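Putative polysaccharide binding proteins (DUF1812) (PDB 3GF8) is of unknown function but belongs to the FimB/Mfa2 family and is probably a lipid-anchored outer-membrane component that takes part in assembling fimbriae. Local coordinates at residues Y260-I270 / V280-V288. Numbering follows the deposited sequence.
With EDO (1,2-ethanediol), chain B.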
loop_
_atom_site.group_PDB
_atom_site.type_symbol
_atom_site.label_atom_id
_atom_site.label_comp_id
_atom_site.label_asym_id
_atom_site.label_seq_id
_atom_site.Cartn_x
_atom_site.Cartn_y
_atom_site.Cartn_z
ATOM N N TYR A 260 4.359 -5.754 -9.912
ATOM C CA TYR A 260 5.433 -5.735 -8.928
ATOM C C TYR A 260 5.109 -4.756 -7.792
ATOM O O TYR A 260 5.224 -5.080 -6.608
ATOM C CB TYR A 260 6.742 -5.341 -9.568
ATOM C CG TYR A 260 7.872 -5.196 -8.587
ATOM C CD1 TYR A 260 8.223 -6.237 -7.745
ATOM C CD2 TYR A 260 8.613 -4.014 -8.514
ATOM C CE1 TYR A 260 9.275 -6.098 -6.852
ATOM C CE2 TYR A 260 9.679 -3.884 -7.655
ATOM C CZ TYR A 260 9.996 -4.926 -6.815
ATOM O OH TYR A 260 11.031 -4.787 -5.947
ATOM N N LEU A 261 4.681 -3.559 -8.161
ATOM C CA LEU A 261 4.318 -2.556 -7.156
ATOM C C LEU A 261 3.198 -3.031 -6.196
ATOM O O LEU A 261 3.210 -2.711 -4.993
ATOM C CB LEU A 261 3.917 -1.255 -7.834
ATOM C CG LEU A 261 5.032 -0.547 -8.610
ATOM C CD1 LEU A 261 4.463 0.766 -9.233
ATOM C CD2 LEU A 261 6.251 -0.310 -7.722
ATOM N N ASP A 262 2.248 -3.799 -6.711
ATOM C CA ASP A 262 1.149 -4.296 -5.880
ATOM C C ASP A 262 1.590 -5.459 -5.047
ATOM O O ASP A 262 1.242 -5.551 -3.843
ATOM C CB ASP A 262 -0.036 -4.768 -6.710
ATOM C CG ASP A 262 -0.787 -3.640 -7.352
ATOM O OD1 ASP A 262 -0.797 -2.514 -6.819
ATOM O OD2 ASP A 262 -1.378 -3.890 -8.407
ATOM N N ARG A 263 2.344 -6.356 -5.663
ATOM C CA ARG A 263 2.736 -7.587 -4.975
ATOM C C ARG A 263 3.769 -7.373 -3.889
ATOM O O ARG A 263 3.740 -8.041 -2.868
ATOM C CB ARG A 263 3.295 -8.605 -5.962
ATOM C CG ARG A 263 2.270 -9.501 -6.598
ATOM C CD ARG A 263 3.003 -10.574 -7.383
ATOM N NE ARG A 263 2.117 -11.270 -8.295
ATOM C CZ ARG A 263 1.350 -12.305 -7.971
ATOM N NH1 ARG A 263 1.344 -12.825 -6.739
ATOM N NH2 ARG A 263 0.588 -12.840 -8.913
ATOM N N GLN A 264 4.716 -6.472 -4.141
ATOM C CA GLN A 264 5.781 -6.186 -3.192
ATOM C C GLN A 264 5.371 -5.025 -2.310
ATOM O O GLN A 264 4.998 -3.955 -2.817
ATOM C CB GLN A 264 7.072 -5.820 -3.956
ATOM C CG GLN A 264 8.309 -5.581 -3.067
ATOM C CD GLN A 264 8.508 -6.696 -2.042
ATOM O OE1 GLN A 264 7.833 -6.721 -1.020
ATOM N NE2 GLN A 264 9.424 -7.618 -2.320
ATOM N N SER A 265 5.450 -5.200 -0.998
ATOM C CA SER A 265 5.149 -4.067 -0.128
ATOM C C SER A 265 6.243 -3.697 0.857
ATOM O O SER A 265 6.057 -2.789 1.679
ATOM C CB SER A 265 3.804 -4.296 0.593
ATOM O OG SER A 265 2.770 -4.478 -0.357
ATOM N N ASN A 266 7.367 -4.408 0.814
ATOM C CA ASN A 266 8.539 -3.999 1.557
ATOM C C ASN A 266 9.702 -3.796 0.636
ATOM O O ASN A 266 10.136 -4.733 -0.030
ATOM C CB ASN A 266 8.932 -5.046 2.571
ATOM C CG ASN A 266 7.862 -5.298 3.550
ATOM O OD1 ASN A 266 7.101 -6.249 3.413
ATOM N ND2 ASN A 266 7.752 -4.420 4.537
ATOM N N TYR A 267 10.243 -2.587 0.648
ATOM C CA TYR A 267 11.309 -2.211 -0.248
ATOM C C TYR A 267 12.465 -1.693 0.566
ATOM O O TYR A 267 12.353 -0.670 1.225
ATOM C CB TYR A 267 10.817 -1.120 -1.175
ATOM C CG TYR A 267 9.686 -1.513 -2.092
ATOM C CD1 TYR A 267 8.382 -1.447 -1.678
ATOM C CD2 TYR A 267 9.935 -1.909 -3.400
ATOM C CE1 TYR A 267 7.350 -1.786 -2.522
ATOM C CE2 TYR A 267 8.899 -2.251 -4.252
ATOM C CZ TYR A 267 7.617 -2.192 -3.800
ATOM O OH TYR A 267 6.593 -2.515 -4.642
ATOM N N HIS A 268 13.574 -2.408 0.560
ATOM C CA HIS A 268 14.759 -1.919 1.206
ATOM C C HIS A 268 15.707 -1.502 0.119
ATOM O O HIS A 268 16.247 -2.351 -0.589
ATOM C CB HIS A 268 15.405 -2.996 2.053
ATOM C CG HIS A 268 16.620 -2.519 2.784
ATOM N ND1 HIS A 268 17.307 -3.304 3.679
ATOM C CD2 HIS A 268 17.260 -1.325 2.770
ATOM C CE1 HIS A 268 18.332 -2.629 4.167
ATOM N NE2 HIS A 268 18.329 -1.424 3.631
ATOM N N ILE A 269 15.895 -0.194 -0.002
ATOM C CA ILE A 269 16.684 0.414 -1.045
ATOM C C ILE A 269 17.857 1.152 -0.449
ATOM O O ILE A 269 17.676 2.073 0.371
ATOM C CB ILE A 269 15.830 1.398 -1.860
ATOM C CG1 ILE A 269 14.499 0.725 -2.272
ATOM C CG2 ILE A 269 16.655 1.956 -3.040
ATOM C CD1 ILE A 269 13.682 1.534 -3.259
ATOM N N ILE A 270 19.065 0.735 -0.825
ATOM C CA ILE A 270 20.254 1.540 -0.614
ATOM C C ILE A 270 20.582 2.356 -1.878
ATOM O O ILE A 270 20.717 1.793 -2.962
ATOM C CB ILE A 270 21.496 0.714 -0.293
ATOM C CG1 ILE A 270 21.216 -0.367 0.755
ATOM C CG2 ILE A 270 22.548 1.624 0.266
ATOM C CD1 ILE A 270 20.678 0.170 2.033
ATOM N N VAL A 280 24.634 6.451 -8.303
ATOM C CA VAL A 280 25.441 5.649 -9.193
ATOM C C VAL A 280 24.787 4.292 -9.371
ATOM O O VAL A 280 24.648 3.777 -10.507
ATOM C CB VAL A 280 26.867 5.528 -8.703
ATOM C CG1 VAL A 280 27.656 4.621 -9.647
ATOM C CG2 VAL A 280 27.469 6.932 -8.614
ATOM N N GLN A 281 24.352 3.728 -8.254
ATOM C CA GLN A 281 23.625 2.483 -8.280
ATOM C C GLN A 281 22.737 2.398 -7.072
ATOM O O GLN A 281 22.995 3.077 -6.078
ATOM C CB GLN A 281 24.595 1.296 -8.297
ATOM C CG GLN A 281 25.607 1.314 -7.179
ATOM C CD GLN A 281 26.237 -0.054 -6.920
ATOM O OE1 GLN A 281 26.746 -0.715 -7.839
ATOM N NE2 GLN A 281 26.228 -0.471 -5.646
ATOM N N ILE A 282 21.690 1.586 -7.190
ATOM C CA ILE A 282 20.834 1.255 -6.078
ATOM C C ILE A 282 20.806 -0.250 -5.830
ATOM O O ILE A 282 21.080 -1.067 -6.711
ATOM C CB ILE A 282 19.381 1.791 -6.279
ATOM C CG1 ILE A 282 18.654 1.020 -7.381
ATOM C CG2 ILE A 282 19.438 3.263 -6.593
ATOM C CD1 ILE A 282 17.389 1.668 -7.851
ATOM N N VAL A 283 20.437 -0.627 -4.619
ATOM C CA VAL A 283 20.216 -2.002 -4.325
ATOM C C VAL A 283 18.816 -2.042 -3.781
ATOM O O VAL A 283 18.515 -1.362 -2.793
ATOM C CB VAL A 283 21.222 -2.513 -3.353
ATOM C CG1 VAL A 283 20.928 -4.033 -2.955
ATOM C CG2 VAL A 283 22.567 -2.395 -3.952
ATOM N N VAL A 284 17.951 -2.787 -4.464
ATOM C CA VAL A 284 16.560 -2.966 -4.046
ATOM C C VAL A 284 16.392 -4.400 -3.621
ATOM O O VAL A 284 16.526 -5.308 -4.422
ATOM C CB VAL A 284 15.588 -2.634 -5.167
ATOM C CG1 VAL A 284 14.105 -2.758 -4.684
ATOM C CG2 VAL A 284 15.900 -1.248 -5.713
ATOM N N ASN A 285 16.131 -4.600 -2.341
ATOM C CA ASN A 285 15.985 -5.947 -1.781
ATOM C C ASN A 285 17.069 -6.906 -2.313
ATOM O O ASN A 285 16.785 -8.001 -2.777
ATOM C CB ASN A 285 14.569 -6.472 -2.059
ATOM C CG ASN A 285 13.477 -5.656 -1.359
ATOM O OD1 ASN A 285 13.754 -4.998 -0.369
ATOM N ND2 ASN A 285 12.223 -5.699 -1.883
ATOM N N GLY A 286 18.321 -6.484 -2.242
ATOM C CA GLY A 286 19.419 -7.354 -2.615
ATOM C C GLY A 286 19.854 -7.266 -4.066
ATOM O O GLY A 286 20.976 -7.680 -4.379
ATOM N N TRP A 287 19.001 -6.715 -4.941
ATOM C CA TRP A 287 19.321 -6.621 -6.364
ATOM C C TRP A 287 20.006 -5.327 -6.682
ATOM O O TRP A 287 19.429 -4.280 -6.453
ATOM C CB TRP A 287 18.070 -6.724 -7.225
ATOM C CG TRP A 287 17.394 -8.038 -7.073
ATOM C CD1 TRP A 287 16.525 -8.407 -6.083
ATOM C CD2 TRP A 287 17.565 -9.193 -7.915
ATOM N NE1 TRP A 287 16.116 -9.720 -6.279
ATOM C CE2 TRP A 287 16.738 -10.219 -7.396
ATOM C CE3 TRP A 287 18.343 -9.460 -9.050
ATOM C CZ2 TRP A 287 16.682 -11.495 -7.965
ATOM C CZ3 TRP A 287 18.269 -10.715 -9.626
ATOM C CH2 TRP A 287 17.427 -11.724 -9.079
ATOM N N VAL A 288 21.214 -5.429 -7.246
ATOM C CA VAL A 288 22.009 -4.291 -7.637
ATOM C C VAL A 288 21.587 -3.799 -9.021
ATOM O O VAL A 288 21.428 -4.616 -9.889
ATOM C CB VAL A 288 23.481 -4.690 -7.684
ATOM C CG1 VAL A 288 24.327 -3.489 -7.992
ATOM C CG2 VAL A 288 23.898 -5.382 -6.352
HETATM C C1 EDO B . 11.340 -2.955 4.577
HETATM O O1 EDO B . 10.041 -3.310 5.089
HETATM C C2 EDO B . 12.403 -3.341 5.604
HETATM O O2 EDO B . 13.460 -4.130 5.026
HETATM O O HOH W 1 18.590 -3.849 -0.535
#
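The antiparallel hairpin of strands 266-273 and 279-284 is defined here by Ile270 and Val283, a hydrogen-bonded pair whose reciprocal backbone bonds, Ile270 N to Val283 O and Val283 N to Ile270 O, both measure 2.9 Å. Next along lies the non-hydrogen-bonded pair Ile269-Val284, with Ile269 CG1 4.2 Å from Val284 CG2 on the face where Ile269 also meets Leu245 of helix 241-246. Beyond it the second strand breaks off into a type I' turn, Val284 to Trp287, yet the pairing is carried on by Asn285. Its backbone N bonds His268 O, while its side-chain amide continues past the end of strand 279-284, offering one acceptor and one donor to strand 266-273. Asn285 OD1 accepts from His268 N at 2.8 Å in a nearly straight bond (167°), the donor tilted from the carbonyl plane, and Asn285 ND2 reaches Asn266 O at 3.0 Å, in the plane of that carbonyl. With CG beside its own backbone N (chi1 -64°), the amide extends along strand 266-273. Gln264 OE1 takes Asn266 N at 3.0 Å, whereas Gln264 NE2 approaches Asn285 ND2 to 3.4 Å; both are donors, and the amide planes stand 72° apart. Glu251 OE2 gathers three donors, Asn285 ND2, Gln264 NE2 and Tyr260 OH, which would probably stabilise its negative charge, and it links the turn to the end of helix 257-263.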